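Local coordinates for protein dihydroorotase (Campylobacter jejuni subsp. jejuni, PDB 3PNU) that probably catalyses the reversible, zinc-dependent cyclization of N-carbamoyl-L-aspartate to dihydroorotate, the third step of de novo UMP synthesis, at residues Ile185-Ile190 and Leu205-Thr210; His189-Thr194 and Cys232-Lys237; Glu197-Tyr202 and Tyr253-Phe258; His212-Thr217 and Ala244-Ala249. All blocks are in the same frame, centred on the assembly; numbering follows the deposited sequence.

Interaction 1 (Ile185-Ile190 and Leu205-Thr210); sequences IVMEHI and LYATIT. With ZN (zinc ion), chain C.
Thr208 swings OG1 into the position between its own backbone N and carbonyl carbon (chi1 67°), which brings the hydroxyl to Glu188 and His189 and sends CG2 to Val186, whose CG1 stands anti to its backbone N (chi1 -174°). Strands 185-187 and 205-209 are parallel neighbours in the TIM barrel, joined through helix 193-201 as a beta-alpha-beta unit. Their ladder starts with Tyr206 N to Ile185 O, continues with Met187 N to Tyr206 O at 2.9 Å and Thr208 N to Met187 O, and goes on past the regular pairing with Ile190 N to Thr208 O. At the C-terminal end, where barrel enzymes keep their active sites, Thr208 OG1 accepts from His189 N at 3.0 Å. The same hydroxyl donates to Glu188 OE1; the modelled bond is so short that its length is doubtful. OE1 also holds His34 ND1, so Glu188 is a second-shell partner of a zinc ligand. The side chains of Val186 and Thr208 cross at about a right angle, with Val186 CG1 3.8 Å from Thr208 CG2, while Ile190 CD1 rests on Ala207 CB. His189 NE2 binds zinc at 2.0 Å, and one water bridges Ile190 O, at 2.6 Å, to Thr210 N.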
loop_
_atom_site.group_PDB
_atom_site.type_symbol
_atom_site.label_atom_id
_atom_site.label_comp_id
_atom_site.label_asym_id
_atom_site.label_seq_id
_atom_site.Cartn_x
_atom_site.Cartn_y
_atom_site.Cartn_z
ATOM N N ILE A 185 5.701 1.493 -29.763
ATOM C CA ILE A 185 5.999 1.644 -28.363
ATOM C C ILE A 185 4.854 1.030 -27.583
ATOM O O ILE A 185 3.720 1.520 -27.638
ATOM C CB ILE A 185 6.166 3.128 -27.985
ATOM C CG1 ILE A 185 7.256 3.785 -28.846
ATOM C CG2 ILE A 185 6.492 3.264 -26.525
ATOM C CD1 ILE A 185 7.437 5.298 -28.631
ATOM N N VAL A 186 5.146 -0.049 -26.868
ATOM C CA VAL A 186 4.116 -0.728 -26.092
ATOM C C VAL A 186 4.235 -0.365 -24.618
ATOM O O VAL A 186 5.237 -0.658 -23.970
ATOM C CB VAL A 186 4.173 -2.264 -26.266
ATOM C CG1 VAL A 186 2.987 -2.936 -25.552
ATOM C CG2 VAL A 186 4.158 -2.606 -27.740
ATOM N N MET A 187 3.205 0.317 -24.121
ATOM C CA MET A 187 3.115 0.696 -22.725
ATOM C C MET A 187 2.677 -0.568 -21.972
ATOM O O MET A 187 1.497 -0.916 -21.970
ATOM C CB MET A 187 2.071 1.812 -22.557
ATOM C CG MET A 187 2.362 3.070 -23.392
ATOM S SD MET A 187 1.253 4.463 -23.090
ATOM C CE MET A 187 -0.320 3.758 -23.549
ATOM N N GLU A 188 3.623 -1.277 -21.363
ATOM C CA GLU A 188 3.291 -2.515 -20.640
ATOM C C GLU A 188 2.466 -2.301 -19.407
ATOM O O GLU A 188 2.503 -1.228 -18.794
ATOM C CB GLU A 188 4.556 -3.273 -20.257
ATOM C CG GLU A 188 5.327 -3.788 -21.461
ATOM C CD GLU A 188 4.535 -4.820 -22.277
ATOM O OE1 GLU A 188 3.603 -5.492 -21.734
ATOM O OE2 GLU A 188 4.870 -4.958 -23.467
ATOM N N HIS A 189 1.732 -3.353 -19.030
ATOM C CA HIS A 189 0.827 -3.347 -17.872
ATOM C C HIS A 189 0.333 -1.965 -17.445
ATOM O O HIS A 189 0.691 -1.463 -16.386
ATOM C CB HIS A 189 1.445 -4.060 -16.684
ATOM C CG HIS A 189 2.868 -3.696 -16.419
ATOM N ND1 HIS A 189 3.280 -2.400 -16.215
ATOM C CD2 HIS A 189 3.971 -4.470 -16.276
ATOM C CE1 HIS A 189 4.586 -2.386 -15.999
ATOM N NE2 HIS A 189 5.024 -3.631 -16.014
ATOM N N ILE A 190 -0.492 -1.341 -18.266
ATOM C CA ILE A 190 -0.999 -0.030 -17.889
ATOM C C ILE A 190 -1.998 -0.204 -16.769
ATOM O O ILE A 190 -2.717 -1.219 -16.698
ATOM C CB ILE A 190 -1.584 0.750 -19.040
ATOM C CG1 ILE A 190 -2.810 0.050 -19.654
ATOM C CG2 ILE A 190 -0.496 0.987 -20.108
ATOM C CD1 ILE A 190 -3.604 0.988 -20.646
ATOM N N LEU A 205 1.462 4.226 -30.281
ATOM C CA LEU A 205 1.339 3.756 -28.908
ATOM C C LEU A 205 0.384 2.576 -28.834
ATOM O O LEU A 205 -0.693 2.602 -29.432
ATOM C CB LEU A 205 0.870 4.855 -27.960
ATOM C CG LEU A 205 1.897 5.897 -27.555
ATOM C CD1 LEU A 205 1.205 6.907 -26.624
ATOM C CD2 LEU A 205 3.091 5.245 -26.873
ATOM N N TYR A 206 0.805 1.550 -28.092
ATOM C CA TYR A 206 0.030 0.352 -27.881
ATOM C C TYR A 206 0.107 0.052 -26.395
ATOM O O TYR A 206 0.805 0.750 -25.667
ATOM C CB TYR A 206 0.608 -0.814 -28.698
ATOM C CG TYR A 206 0.593 -0.576 -30.204
ATOM C CD1 TYR A 206 -0.506 -0.926 -30.967
ATOM C CD2 TYR A 206 1.671 0.002 -30.847
ATOM C CE1 TYR A 206 -0.535 -0.700 -32.317
ATOM C CE2 TYR A 206 1.655 0.213 -32.218
ATOM C CZ TYR A 206 0.549 -0.135 -32.937
ATOM O OH TYR A 206 0.507 0.076 -34.292
ATOM N N ALA A 207 -0.593 -0.983 -25.936
ATOM C CA ALA A 207 -0.552 -1.323 -24.519
ATOM C C ALA A 207 -0.917 -2.766 -24.216
ATOM O O ALA A 207 -1.603 -3.432 -24.997
ATOM C CB ALA A 207 -1.475 -0.378 -23.736
ATOM N N THR A 208 -0.439 -3.255 -23.078
ATOM C CA THR A 208 -0.816 -4.564 -22.605
ATOM C C THR A 208 -1.506 -4.320 -21.268
ATOM O O THR A 208 -1.181 -3.355 -20.579
ATOM C CB THR A 208 0.359 -5.535 -22.438
ATOM O OG1 THR A 208 1.232 -5.103 -21.387
ATOM C CG2 THR A 208 1.145 -5.685 -23.736
ATOM N N ILE A 209 -2.480 -5.160 -20.931
ATOM C CA ILE A 209 -3.187 -5.083 -19.652
ATOM C C ILE A 209 -3.194 -6.465 -18.967
ATOM O O ILE A 209 -3.347 -7.504 -19.634
ATOM C CB ILE A 209 -4.629 -4.621 -19.809
ATOM C CG1 ILE A 209 -4.686 -3.242 -20.447
ATOM C CG2 ILE A 209 -5.281 -4.567 -18.452
ATOM C CD1 ILE A 209 -6.082 -2.756 -20.695
ATOM N N THR A 210 -3.021 -6.466 -17.643
ATOM C CA THR A 210 -2.967 -7.696 -16.867
ATOM C C THR A 210 -4.328 -8.163 -16.428
ATOM O O THR A 210 -5.343 -7.457 -16.530
ATOM C CB THR A 210 -2.172 -7.517 -15.547
ATOM O OG1 THR A 210 -2.925 -6.686 -14.660
ATOM C CG2 THR A 210 -0.810 -6.931 -15.802
HETATM ZN ZN ZN C . 6.893 -4.345 -15.596
HETATM O O HOH W 1 -2.132 -3.793 -16.640
HETATM O O HOH W 2 6.085 -5.829 -14.486
#

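Interaction 2 (His189-Thr194 and Cys232-Lys237); sequences HITTKT and CKPIAK. With ZN (zinc ion), chain C.
The dinuclear zinc site meets its neighbouring loop here: Pro234, preceded by a cis peptide bond, lays CD over one face of the zinc ligand His189. Pro234 CD stands 3.5 Å from the centroid of the His189 ring, 28° off the ring normal, in a CH-pi contact displaced toward ND1. The fit is close, with Pro234 CD only 3.2 Å from His189 ND1, a buried nitrogen that has no partner in the model. Farther along, Pro234 CB and CG pack against Thr191 CG2. The residues after His189 lead from a barrel strand into helix 193-201, and Thr192 is that helix's N-cap, its OG1 bonded to Leu195 N and to Glu166. The facing segment belongs to the loop between helices 218-223 and 239-250. From that loop Lys237 runs extended past Thr192, its CD 3.5 Å from Thr192 CG2, then bends at its last torsion (chi4 64°). The bend lets NZ donate to Thr191 OG1 at 2.9 Å and to Ile235 O at 2.7 Å, the latter in the carbonyl plane on a lone pair. Thr191 OG1 is bonded to Glu166 as well. A water accepts from Lys237 N and donates to Thr191 O, 2.9 Å from each.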
loop_
_atom_site.group_PDB
_atom_site.type_symbol
_atom_site.label_atom_id
_atom_site.label_comp_id
_atom_site.label_asym_id
_atom_site.label_seq_id
_atom_site.Cartn_x
_atom_site.Cartn_y
_atom_site.Cartn_z
ATOM N N HIS A 189 1.732 -3.353 -19.030
ATOM C CA HIS A 189 0.827 -3.347 -17.872
ATOM C C HIS A 189 0.333 -1.965 -17.445
ATOM O O HIS A 189 0.691 -1.463 -16.386
ATOM C CB HIS A 189 1.445 -4.060 -16.684
ATOM C CG HIS A 189 2.868 -3.696 -16.419
ATOM N ND1 HIS A 189 3.280 -2.400 -16.215
ATOM C CD2 HIS A 189 3.971 -4.470 -16.276
ATOM C CE1 HIS A 189 4.586 -2.386 -15.999
ATOM N NE2 HIS A 189 5.024 -3.631 -16.014
ATOM N N ILE A 190 -0.492 -1.341 -18.266
ATOM C CA ILE A 190 -0.999 -0.030 -17.889
ATOM C C ILE A 190 -1.998 -0.204 -16.769
ATOM O O ILE A 190 -2.717 -1.219 -16.698
ATOM C CB ILE A 190 -1.584 0.750 -19.040
ATOM C CG1 ILE A 190 -2.810 0.050 -19.654
ATOM C CG2 ILE A 190 -0.496 0.987 -20.108
ATOM C CD1 ILE A 190 -3.604 0.988 -20.646
ATOM N N THR A 191 -2.036 0.790 -15.893
ATOM C CA THR A 191 -2.872 0.756 -14.712
ATOM C C THR A 191 -3.585 2.054 -14.391
ATOM O O THR A 191 -4.185 2.158 -13.347
ATOM C CB THR A 191 -1.983 0.458 -13.516
ATOM O OG1 THR A 191 -1.036 1.526 -13.365
ATOM C CG2 THR A 191 -1.226 -0.889 -13.721
ATOM N N THR A 192 -3.517 3.033 -15.278
ATOM C CA THR A 192 -4.108 4.326 -15.031
ATOM C C THR A 192 -4.978 4.809 -16.174
ATOM O O THR A 192 -4.773 4.462 -17.347
ATOM C CB THR A 192 -3.016 5.401 -14.903
ATOM O OG1 THR A 192 -2.299 5.494 -16.142
ATOM C CG2 THR A 192 -2.036 5.090 -13.753
ATOM N N LYS A 193 -5.934 5.649 -15.833
ATOM C CA LYS A 193 -6.788 6.262 -16.824
ATOM C C LYS A 193 -5.921 7.163 -17.709
ATOM O O LYS A 193 -6.163 7.299 -18.902
ATOM C CB LYS A 193 -7.877 7.053 -16.126
ATOM C CG LYS A 193 -8.901 7.707 -17.058
ATOM C CD LYS A 193 -10.033 8.290 -16.250
ATOM C CE LYS A 193 -11.015 9.056 -17.120
ATOM N NZ LYS A 193 -12.143 9.593 -16.304
ATOM N N THR A 194 -4.890 7.758 -17.124
ATOM C CA THR A 194 -4.000 8.606 -17.883
ATOM C C THR A 194 -3.438 7.866 -19.088
ATOM O O THR A 194 -3.401 8.421 -20.176
ATOM C CB THR A 194 -2.799 9.096 -17.036
ATOM O OG1 THR A 194 -3.272 9.701 -15.825
ATOM C CG2 THR A 194 -1.939 10.092 -17.824
ATOM N N CYS A 232 1.898 -5.668 -6.371
ATOM C CA CYS A 232 2.718 -5.709 -7.571
ATOM C C CYS A 232 3.065 -4.292 -8.031
ATOM O O CYS A 232 2.589 -3.300 -7.465
ATOM C CB CYS A 232 1.956 -6.400 -8.698
ATOM S SG CYS A 232 0.487 -5.482 -9.229
ATOM N N LYS A 233 3.893 -4.235 -9.069
ATOM C CA LYS A 233 4.286 -3.006 -9.698
ATOM C C LYS A 233 3.828 -3.100 -11.157
ATOM O O LYS A 233 4.094 -4.098 -11.826
ATOM C CB LYS A 233 5.802 -2.827 -9.592
ATOM C CG LYS A 233 6.267 -2.688 -8.131
ATOM C CD LYS A 233 7.770 -2.489 -8.015
ATOM C CE LYS A 233 8.264 -2.453 -6.529
ATOM N NZ LYS A 233 7.881 -1.217 -5.810
ATOM N N PRO A 234 3.099 -2.088 -11.653
ATOM C CA PRO A 234 2.649 -0.887 -10.966
ATOM C C PRO A 234 1.514 -1.211 -10.027
ATOM O O PRO A 234 0.662 -2.042 -10.325
ATOM C CB PRO A 234 2.162 0.008 -12.108
ATOM C CG PRO A 234 2.757 -0.598 -13.352
ATOM C CD PRO A 234 2.776 -2.032 -13.086
ATOM N N ILE A 235 1.515 -0.547 -8.888
ATOM C CA ILE A 235 0.520 -0.745 -7.863
ATOM C C ILE A 235 -0.899 -0.581 -8.400
ATOM O O ILE A 235 -1.147 0.236 -9.287
ATOM C CB ILE A 235 0.765 0.287 -6.710
ATOM C CG1 ILE A 235 -0.056 -0.066 -5.484
ATOM C CG2 ILE A 235 0.517 1.757 -7.172
ATOM C CD1 ILE A 235 0.351 -1.388 -4.878
ATOM N N ALA A 236 -1.832 -1.360 -7.877
ATOM C CA ALA A 236 -3.231 -1.203 -8.264
ATOM C C ALA A 236 -3.645 0.199 -7.795
ATOM O O ALA A 236 -3.263 0.637 -6.711
ATOM C CB ALA A 236 -4.101 -2.257 -7.634
ATOM N N LYS A 237 -4.448 0.887 -8.586
ATOM C CA LYS A 237 -4.800 2.273 -8.272
ATOM C C LYS A 237 -6.275 2.510 -7.939
ATOM O O LYS A 237 -6.837 1.778 -7.130
ATOM C CB LYS A 237 -4.251 3.181 -9.399
ATOM C CG LYS A 237 -2.692 3.065 -9.464
ATOM C CD LYS A 237 -2.053 3.796 -10.549
ATOM C CE LYS A 237 -0.550 3.613 -10.514
ATOM N NZ LYS A 237 -0.114 2.229 -10.728
HETATM ZN ZN ZN C . 6.893 -4.345 -15.596
HETATM O O HOH W 3 -4.938 0.158 -11.363
HETATM O O HOH W 2 6.085 -5.829 -14.486
#

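Interaction 3 (Glu197-Tyr202 and Tyr253-Phe258); sequences ELLKDY and YEKVMF
Over one face of the Tyr253 ring sits the ammonium group of Lys200, in a cation-pi contact; Leu199 CD2 approaches the same ring obliquely, 3.9 Å from CE2. Lys200 NZ is 3.9 Å from the centroid of the Tyr253 ring and 24° off its normal, shifted toward the CD1-CE1 side of the rim, and Lys200 CD lies by the ring's OH. The lysine chain bends at chi2 to arrive there. Leu199 reaches deeper: with CG anti to the backbone N (chi1 -175°), it slides past Tyr253 and Lys255 and sets CD2 against Val256 CG2 at 3.4 Å. Leu248, from helix 239-250, packs on Leu199, Lys200, Tyr253 and Val256 alike. The contact thus ties the C-terminal end of barrel helix 193-201 to the type I turn Tyr253-Val256 that leads into strand 256-258. Lys255 NZ donates to Leu199 O at 2.7 Å, nearly along the C=O axis; Tyr202 O is equally near but poorly angled for a bond. Lys255 NZ also bonds to Leu205 O, at the start of strand 205-209. One ammonium group therefore bonds to both helix end and strand, and a positive charge placed among carbonyls at a helix C terminus should be stabilised electrostatically.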
loop_
_atom_site.group_PDB
_atom_site.type_symbol
_atom_site.label_atom_id
_atom_site.label_comp_id
_atom_site.label_asym_id
_atom_site.label_seq_id
_atom_site.Cartn_x
_atom_site.Cartn_y
_atom_site.Cartn_z
ATOM N N GLU A 197 -6.068 6.898 -21.794
ATOM C CA GLU A 197 -6.346 8.043 -22.678
ATOM C C GLU A 197 -5.215 8.355 -23.635
ATOM O O GLU A 197 -5.461 8.552 -24.820
ATOM C CB GLU A 197 -6.703 9.283 -21.851
ATOM C CG GLU A 197 -8.076 9.133 -21.178
ATOM C CD GLU A 197 -8.443 10.266 -20.228
ATOM O OE1 GLU A 197 -7.635 11.203 -20.021
ATOM O OE2 GLU A 197 -9.564 10.201 -19.674
ATOM N N LEU A 198 -3.980 8.377 -23.130
ATOM C CA LEU A 198 -2.810 8.672 -23.961
ATOM C C LEU A 198 -2.682 7.686 -25.126
ATOM O O LEU A 198 -2.182 8.034 -26.172
ATOM C CB LEU A 198 -1.519 8.638 -23.135
ATOM C CG LEU A 198 -0.234 9.128 -23.822
ATOM C CD1 LEU A 198 -0.238 10.674 -24.032
ATOM C CD2 LEU A 198 0.978 8.736 -23.021
ATOM N N LEU A 199 -3.132 6.456 -24.923
ATOM C CA LEU A 199 -3.094 5.420 -25.938
ATOM C C LEU A 199 -3.771 5.874 -27.238
ATOM O O LEU A 199 -3.333 5.502 -28.328
ATOM C CB LEU A 199 -3.810 4.178 -25.414
ATOM C CG LEU A 199 -3.816 2.889 -26.226
ATOM C CD1 LEU A 199 -2.401 2.345 -26.506
ATOM C CD2 LEU A 199 -4.657 1.810 -25.489
ATOM N N LYS A 200 -4.843 6.661 -27.102
ATOM C CA LYS A 200 -5.620 7.148 -28.246
ATOM C C LYS A 200 -4.961 8.325 -28.949
ATOM O O LYS A 200 -5.313 8.636 -30.057
ATOM C CB LYS A 200 -6.969 7.685 -27.774
ATOM C CG LYS A 200 -7.807 6.811 -26.832
ATOM C CD LYS A 200 -8.580 5.693 -27.495
ATOM C CE LYS A 200 -9.542 5.069 -26.466
ATOM N NZ LYS A 200 -10.503 4.101 -27.038
ATOM N N ASP A 201 -4.025 9.010 -28.297
ATOM C CA ASP A 201 -3.416 10.211 -28.891
ATOM C C ASP A 201 -2.296 9.972 -29.895
ATOM O O ASP A 201 -1.945 10.887 -30.622
ATOM C CB ASP A 201 -2.866 11.145 -27.795
ATOM C CG ASP A 201 -3.954 11.715 -26.875
ATOM O OD1 ASP A 201 -5.165 11.615 -27.198
ATOM O OD2 ASP A 201 -3.575 12.276 -25.810
ATOM N N TYR A 202 -1.694 8.788 -29.929
ATOM C CA TYR A 202 -0.585 8.560 -30.870
ATOM C C TYR A 202 -0.719 7.205 -31.529
ATOM O O TYR A 202 -0.919 6.193 -30.859
ATOM C CB TYR A 202 0.782 8.716 -30.169
ATOM C CG TYR A 202 1.037 10.113 -29.629
ATOM C CD1 TYR A 202 1.735 11.070 -30.379
ATOM C CD2 TYR A 202 0.566 10.488 -28.362
ATOM C CE1 TYR A 202 1.958 12.377 -29.874
ATOM C CE2 TYR A 202 0.784 11.770 -27.855
ATOM C CZ TYR A 202 1.476 12.714 -28.618
ATOM O OH TYR A 202 1.668 13.974 -28.101
ATOM N N TYR A 253 -10.736 -3.038 -27.748
ATOM C CA TYR A 253 -9.963 -1.976 -28.411
ATOM C C TYR A 253 -8.686 -2.545 -29.043
ATOM O O TYR A 253 -7.870 -3.178 -28.378
ATOM C CB TYR A 253 -9.653 -0.828 -27.460
ATOM C CG TYR A 253 -8.979 0.316 -28.148
ATOM C CD1 TYR A 253 -9.682 1.110 -29.033
ATOM C CD2 TYR A 253 -7.636 0.611 -27.915
ATOM C CE1 TYR A 253 -9.075 2.166 -29.684
ATOM C CE2 TYR A 253 -7.019 1.675 -28.562
ATOM C CZ TYR A 253 -7.750 2.443 -29.444
ATOM O OH TYR A 253 -7.168 3.506 -30.090
ATOM N N GLU A 254 -8.542 -2.283 -30.336
ATOM C CA GLU A 254 -7.494 -2.865 -31.177
ATOM C C GLU A 254 -6.020 -2.682 -30.776
ATOM O O GLU A 254 -5.188 -3.506 -31.164
ATOM C CB GLU A 254 -7.691 -2.380 -32.618
ATOM C CG GLU A 254 -7.530 -0.864 -32.753
ATOM C CD GLU A 254 -7.887 -0.328 -34.131
ATOM O OE1 GLU A 254 -8.316 0.839 -34.188
ATOM O OE2 GLU A 254 -7.762 -1.067 -35.141
ATOM N N LYS A 255 -5.686 -1.629 -30.031
ATOM C CA LYS A 255 -4.290 -1.403 -29.649
ATOM C C LYS A 255 -3.935 -1.950 -28.249
ATOM O O LYS A 255 -2.811 -1.749 -27.761
ATOM C CB LYS A 255 -3.931 0.077 -29.765
ATOM C CG LYS A 255 -4.206 0.659 -31.154
ATOM C CD LYS A 255 -3.415 1.943 -31.431
ATOM C CE LYS A 255 -3.615 3.049 -30.399
ATOM N NZ LYS A 255 -2.658 4.196 -30.649
ATOM N N VAL A 256 -4.894 -2.628 -27.612
ATOM C CA VAL A 256 -4.682 -3.226 -26.312
ATOM C C VAL A 256 -4.566 -4.741 -26.481
ATOM O O VAL A 256 -5.298 -5.335 -27.267
ATOM C CB VAL A 256 -5.791 -2.853 -25.343
ATOM C CG1 VAL A 256 -5.811 -3.806 -24.167
ATOM C CG2 VAL A 256 -5.608 -1.401 -24.885
ATOM N N MET A 257 -3.628 -5.348 -25.762
ATOM C CA MET A 257 -3.366 -6.779 -25.841
ATOM C C MET A 257 -3.265 -7.320 -24.439
ATOM O O MET A 257 -2.837 -6.621 -23.537
ATOM C CB MET A 257 -2.024 -7.018 -26.524
ATOM C CG MET A 257 -1.945 -6.573 -27.974
ATOM S SD MET A 257 -0.243 -6.393 -28.556
ATOM C CE MET A 257 0.216 -4.806 -27.879
ATOM N N PHE A 258 -3.657 -8.566 -24.229
ATOM C CA PHE A 258 -3.529 -9.122 -22.907
ATOM C C PHE A 258 -2.080 -9.482 -22.637
ATOM O O PHE A 258 -1.403 -10.062 -23.484
ATOM C CB PHE A 258 -4.404 -10.343 -22.719
ATOM C CG PHE A 258 -4.096 -11.082 -21.477
ATOM C CD1 PHE A 258 -4.525 -10.610 -20.266
ATOM C CD2 PHE A 258 -3.352 -12.240 -21.521
ATOM C CE1 PHE A 258 -4.221 -11.293 -19.095
ATOM C CE2 PHE A 258 -3.053 -12.929 -20.362
ATOM C CZ PHE A 258 -3.483 -12.439 -19.149
#

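Interaction 4 (His212-Thr217 and Ala244-Ala249); sequences HHLIIT and ALCELA
Leu214 reaches out to helix 239-250 mainly through one branch. Its CB lies 4.2 Å from Cys246 SG; CG, placed anti to the carbonyl carbon (chi1 -73°), then directs CD2 onto the helix surface. That methyl rests 3.7 Å from both Cys246 CA and Leu245 O, and Ala249 CB, one turn beyond Leu245, meets it at 3.8 Å. Cys246 SG lies beside the same branch, 3.8 Å from Leu214 CD2 and 3.2 Å from Leu214 O. The segment 212-217 follows barrel strand 205-209 at its C-terminal end, the side of a TIM barrel that carries the active site. It makes a short helical turn in which His212 O accepts from both Ile215 N and Ile216 N. Ile209 of that strand packs on both Leu214 and Leu245, so helix 239-250 is seated on strand and loop together. Leu245 presents CD1 to the backbone of His213, 3.6 Å from His213 O and 4.0 Å from His213 CB. The imidazole of His213 heads away from the helix and is held at both nitrogens, ND1 by Thr210 OG1 and NE2 by Pro234 O.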
loop_
_atom_site.group_PDB
_atom_site.type_symbol
_atom_site.label_atom_id
_atom_site.label_comp_id
_atom_site.label_asym_id
_atom_site.label_seq_id
_atom_site.Cartn_x
_atom_site.Cartn_y
_atom_site.Cartn_z
ATOM N N HIS A 212 -5.015 -9.118 -13.156
ATOM C CA HIS A 212 -5.317 -8.511 -11.848
ATOM C C HIS A 212 -5.769 -7.055 -11.909
ATOM O O HIS A 212 -6.725 -6.684 -11.231
ATOM C CB HIS A 212 -4.208 -8.778 -10.813
ATOM C CG HIS A 212 -2.817 -8.488 -11.282
ATOM N ND1 HIS A 212 -2.153 -9.279 -12.195
ATOM C CD2 HIS A 212 -1.936 -7.530 -10.905
ATOM C CE1 HIS A 212 -0.939 -8.795 -12.393
ATOM N NE2 HIS A 212 -0.784 -7.725 -11.628
ATOM N N HIS A 213 -5.154 -6.250 -12.769
ATOM C CA HIS A 213 -5.533 -4.845 -12.871
ATOM C C HIS A 213 -6.935 -4.614 -13.398
ATOM O O HIS A 213 -7.467 -3.472 -13.292
ATOM C CB HIS A 213 -4.514 -4.066 -13.679
ATOM C CG HIS A 213 -3.211 -3.891 -12.975
ATOM N ND1 HIS A 213 -2.052 -4.505 -13.389
ATOM C CD2 HIS A 213 -2.890 -3.188 -11.861
ATOM C CE1 HIS A 213 -1.066 -4.173 -12.571
ATOM N NE2 HIS A 213 -1.549 -3.375 -11.636
ATOM N N LEU A 214 -7.545 -5.652 -13.976
ATOM C CA LEU A 214 -8.929 -5.532 -14.435
ATOM C C LEU A 214 -9.870 -5.767 -13.260
ATOM O O LEU A 214 -11.051 -5.446 -13.331
ATOM C CB LEU A 214 -9.263 -6.576 -15.499
ATOM C CG LEU A 214 -8.666 -6.358 -16.878
ATOM C CD1 LEU A 214 -8.860 -7.626 -17.724
ATOM C CD2 LEU A 214 -9.266 -5.107 -17.526
ATOM N N ILE A 215 -9.316 -6.325 -12.181
ATOM C CA ILE A 215 -10.092 -6.738 -11.032
ATOM C C ILE A 215 -9.890 -5.930 -9.739
ATOM O O ILE A 215 -10.865 -5.493 -9.137
ATOM C CB ILE A 215 -9.781 -8.231 -10.744
ATOM C CG1 ILE A 215 -10.160 -9.090 -11.967
ATOM C CG2 ILE A 215 -10.531 -8.709 -9.513
ATOM C CD1 ILE A 215 -9.766 -10.580 -11.871
ATOM N N ILE A 216 -8.637 -5.719 -9.335
ATOM C CA ILE A 216 -8.352 -5.055 -8.053
ATOM C C ILE A 216 -8.058 -3.544 -8.111
ATOM O O ILE A 216 -7.755 -2.995 -9.176
ATOM C CB ILE A 216 -7.153 -5.742 -7.342
ATOM C CG1 ILE A 216 -5.829 -5.376 -8.006
ATOM C CG2 ILE A 216 -7.351 -7.264 -7.306
ATOM C CD1 ILE A 216 -4.627 -5.933 -7.316
ATOM N N THR A 217 -8.177 -2.896 -6.951
ATOM C CA THR A 217 -7.806 -1.487 -6.765
ATOM C C THR A 217 -6.912 -1.448 -5.530
ATOM O O THR A 217 -6.731 -2.463 -4.856
ATOM C CB THR A 217 -8.989 -0.540 -6.510
ATOM O OG1 THR A 217 -9.492 -0.737 -5.181
ATOM C CG2 THR A 217 -10.081 -0.717 -7.542
ATOM N N ALA A 244 -11.541 2.309 -16.523
ATOM C CA ALA A 244 -11.008 2.648 -17.848
ATOM C C ALA A 244 -10.277 1.462 -18.480
ATOM O O ALA A 244 -10.387 1.245 -19.688
ATOM C CB ALA A 244 -10.114 3.847 -17.781
ATOM N N LEU A 245 -9.537 0.694 -17.666
ATOM C CA LEU A 245 -8.835 -0.491 -18.168
ATOM C C LEU A 245 -9.863 -1.521 -18.661
ATOM O O LEU A 245 -9.691 -2.114 -19.731
ATOM C CB LEU A 245 -7.943 -1.116 -17.084
ATOM C CG LEU A 245 -6.767 -0.259 -16.584
ATOM C CD1 LEU A 245 -6.160 -0.780 -15.286
ATOM C CD2 LEU A 245 -5.696 -0.152 -17.666
ATOM N N CYS A 246 -10.924 -1.731 -17.872
ATOM C CA CYS A 246 -11.973 -2.685 -18.230
ATOM C C CYS A 246 -12.697 -2.276 -19.521
ATOM O O CYS A 246 -12.977 -3.099 -20.371
ATOM C CB CYS A 246 -12.982 -2.851 -17.080
ATOM S SG CYS A 246 -12.330 -3.734 -15.687
ATOM N N GLU A 247 -12.993 -0.998 -19.658
ATOM C CA GLU A 247 -13.647 -0.485 -20.851
ATOM C C GLU A 247 -12.803 -0.784 -22.108
ATOM O O GLU A 247 -13.348 -1.134 -23.151
ATOM C CB GLU A 247 -13.936 1.008 -20.660
ATOM C CG GLU A 247 -14.728 1.714 -21.763
ATOM C CD GLU A 247 -13.875 2.161 -22.960
ATOM O OE1 GLU A 247 -14.451 2.730 -23.922
ATOM O OE2 GLU A 247 -12.635 1.965 -22.940
ATOM N N LEU A 248 -11.481 -0.689 -22.011
ATOM C CA LEU A 248 -10.632 -0.962 -23.171
ATOM C C LEU A 248 -10.582 -2.448 -23.465
ATOM O O LEU A 248 -10.681 -2.866 -24.611
ATOM C CB LEU A 248 -9.206 -0.429 -22.983
ATOM C CG LEU A 248 -8.964 1.087 -22.983
ATOM C CD1 LEU A 248 -7.479 1.361 -22.772
ATOM C CD2 LEU A 248 -9.433 1.753 -24.280
ATOM N N ALA A 249 -10.409 -3.248 -22.428
ATOM C CA ALA A 249 -10.342 -4.689 -22.595
ATOM C C ALA A 249 -11.685 -5.243 -23.067
ATOM O O ALA A 249 -11.756 -5.957 -24.068
ATOM C CB ALA A 249 -9.911 -5.360 -21.290
#

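In the fold
From the N terminus, residues 185-190 start the series: interaction 1 closes the beta-alpha-beta loop around helix 193-201. Interaction 2 leaves from the same region, sharing His189 and Ile190, and closes a longer loop at 232-237. Interaction 3 starts within helix 193-201 and runs to strand 256-258, crossing interactions 1 and 2. Interaction 4 is nested inside its loop, follows interaction 1 in series and crosses interaction 2. Strand 205-209 links interactions 1 and 3, because Ala207 pairs with Lys255 and Met257 of the next strand. Thr191 CG2 packs against His213 between interactions 2 and 4, and Tyr253 N probably bonds to Leu248 O between interactions 3 and 4.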